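Local coordinates for intracellular sulfur oxidation protein DsrF (Allochromatium vinosum, PDB 2HY5) that is of unknown function but, in complex with DsrE and DsrH, could be involved in the oxidation of intracellular sulfur, at residues E24-V29 against R70-Y75. Numbering follows the deposited sequence.
Sequences EALEVV and RTLGDY
L72 makes its closest approach to L26 and V29 through one methyl, CD2, and the contact illustrates how a 3-10 turn in a loop, here 72-74, can be joined to a regular helix by aliphatic branches. The methyl CD2 of L72 lies 3.8 Å from CD1 of L26 and equally 3.8 Å from CG1 of V29, entering between residues that sit one helical turn apart. A chi1 of -175° carries the branched end of L26 toward L72, and chi2 of 53° helps present CD1, while the V29 side chain meets that of L72 at about a right angle. All three side chains are buried. The backbones stay well separated, V29 CA and L72 CA being 8.3 Å apart, and just 128 Å² is buried between the segments, so the close packing is confined to these methyls. T68 adds to the cover of L26, while L30 touches L72.

Between 24-29 and Y75 the fit slackens: CB of Y75 stays 5.3 Å from the backbone O of V29, and this partly exposed residue packs instead on L30 and A33, just beyond. On another side of the helix, E24 forms a salt bridge with R85 of the DsrE chain. V29 also packs on Y10 of strand 7-12, placing the contact on one face of the parallel sheet, a helix-on-sheet layer characteristic of the alpha/beta fold of the DsrE/DsrF-like family.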
# COMPACT_ATOMS: atom_id res chain seq x y z
N GLU B 24 -13.82 3.41 -3.74
CA GLU B 24 -13.65 3.74 -5.14
C GLU B 24 -13.97 2.57 -6.06
O GLU B 24 -14.32 2.76 -7.22
CB GLU B 24 -12.24 4.32 -5.39
CG GLU B 24 -12.09 5.71 -4.77
CD GLU B 24 -10.81 6.44 -5.16
OE1 GLU B 24 -9.74 5.80 -5.19
OE2 GLU B 24 -10.89 7.66 -5.42
N ALA B 25 -13.88 1.35 -5.53
CA ALA B 25 -14.23 0.17 -6.32
C ALA B 25 -15.75 0.19 -6.51
O ALA B 25 -16.26 -0.06 -7.60
CB ALA B 25 -13.81 -1.10 -5.60
N LEU B 26 -16.46 0.49 -5.42
CA LEU B 26 -17.92 0.56 -5.46
C LEU B 26 -18.37 1.60 -6.48
O LEU B 26 -19.38 1.42 -7.16
CB LEU B 26 -18.46 0.91 -4.06
CG LEU B 26 -19.97 0.92 -3.84
CD1 LEU B 26 -20.57 -0.41 -4.29
CD2 LEU B 26 -20.26 1.16 -2.36
N GLU B 27 -17.60 2.68 -6.60
CA GLU B 27 -17.91 3.74 -7.56
C GLU B 27 -17.92 3.21 -8.99
O GLU B 27 -18.75 3.61 -9.81
CB GLU B 27 -16.88 4.87 -7.44
CG GLU B 27 -17.04 5.77 -6.23
CD GLU B 27 -18.11 6.82 -6.44
OE1 GLU B 27 -17.79 8.02 -6.29
OE2 GLU B 27 -19.27 6.46 -6.74
N VAL B 28 -17.00 2.29 -9.30
CA VAL B 28 -16.92 1.71 -10.64
C VAL B 28 -18.14 0.85 -10.94
O VAL B 28 -18.66 0.87 -12.06
CB VAL B 28 -15.64 0.85 -10.81
CG1 VAL B 28 -15.57 0.32 -12.24
CG2 VAL B 28 -14.40 1.68 -10.50
N VAL B 29 -18.59 0.09 -9.95
CA VAL B 29 -19.75 -0.77 -10.15
C VAL B 29 -20.97 0.07 -10.51
O VAL B 29 -21.72 -0.29 -11.41
CB VAL B 29 -20.06 -1.60 -8.88
CG1 VAL B 29 -21.34 -2.41 -9.09
CG2 VAL B 29 -18.90 -2.52 -8.57
N ARG B 70 -26.16 -1.38 -0.24
CA ARG B 70 -27.55 -1.83 -0.23
C ARG B 70 -28.38 -1.32 -1.41
O ARG B 70 -29.52 -1.74 -1.60
CB ARG B 70 -28.22 -1.44 1.09
CG ARG B 70 -27.62 -2.17 2.29
CD ARG B 70 -28.52 -2.09 3.52
NE ARG B 70 -28.56 -0.74 4.09
CZ ARG B 70 -27.55 -0.17 4.73
NH1 ARG B 70 -26.41 -0.83 4.88
NH2 ARG B 70 -27.68 1.05 5.23
N THR B 71 -27.79 -0.43 -2.21
CA THR B 71 -28.49 0.11 -3.37
C THR B 71 -28.08 -0.58 -4.67
O THR B 71 -28.66 -0.32 -5.72
CB THR B 71 -28.20 1.62 -3.55
OG1 THR B 71 -26.84 1.80 -3.98
CG2 THR B 71 -28.41 2.36 -2.24
N LEU B 72 -27.09 -1.46 -4.59
CA LEU B 72 -26.60 -2.17 -5.77
C LEU B 72 -27.68 -2.81 -6.61
O LEU B 72 -27.58 -2.84 -7.84
CB LEU B 72 -25.56 -3.22 -5.36
CG LEU B 72 -24.19 -2.66 -4.94
CD1 LEU B 72 -23.28 -3.80 -4.52
CD2 LEU B 72 -23.57 -1.89 -6.10
N GLY B 73 -28.72 -3.33 -5.97
CA GLY B 73 -29.81 -3.95 -6.72
C GLY B 73 -30.48 -2.93 -7.61
O GLY B 73 -30.97 -3.25 -8.69
N ASP B 74 -30.52 -1.68 -7.15
CA ASP B 74 -31.14 -0.61 -7.92
C ASP B 74 -30.33 -0.31 -9.17
O ASP B 74 -30.84 0.29 -10.12
CB ASP B 74 -31.27 0.66 -7.06
CG ASP B 74 -32.20 0.46 -5.88
OD1 ASP B 74 -33.35 0.05 -6.09
OD2 ASP B 74 -31.77 0.72 -4.73
N TYR B 75 -29.06 -0.72 -9.18
CA TYR B 75 -28.19 -0.51 -10.33
C TYR B 75 -28.05 -1.77 -11.18
O TYR B 75 -27.02 -2.00 -11.80
CB TYR B 75 -26.81 -0.04 -9.89
CG TYR B 75 -26.77 1.38 -9.37
CD1 TYR B 75 -27.24 1.69 -8.09
CD2 TYR B 75 -26.29 2.42 -10.16
CE1 TYR B 75 -27.22 3.00 -7.62
CE2 TYR B 75 -26.27 3.73 -9.71
CZ TYR B 75 -26.74 4.02 -8.43
OH TYR B 75 -26.72 5.32 -7.98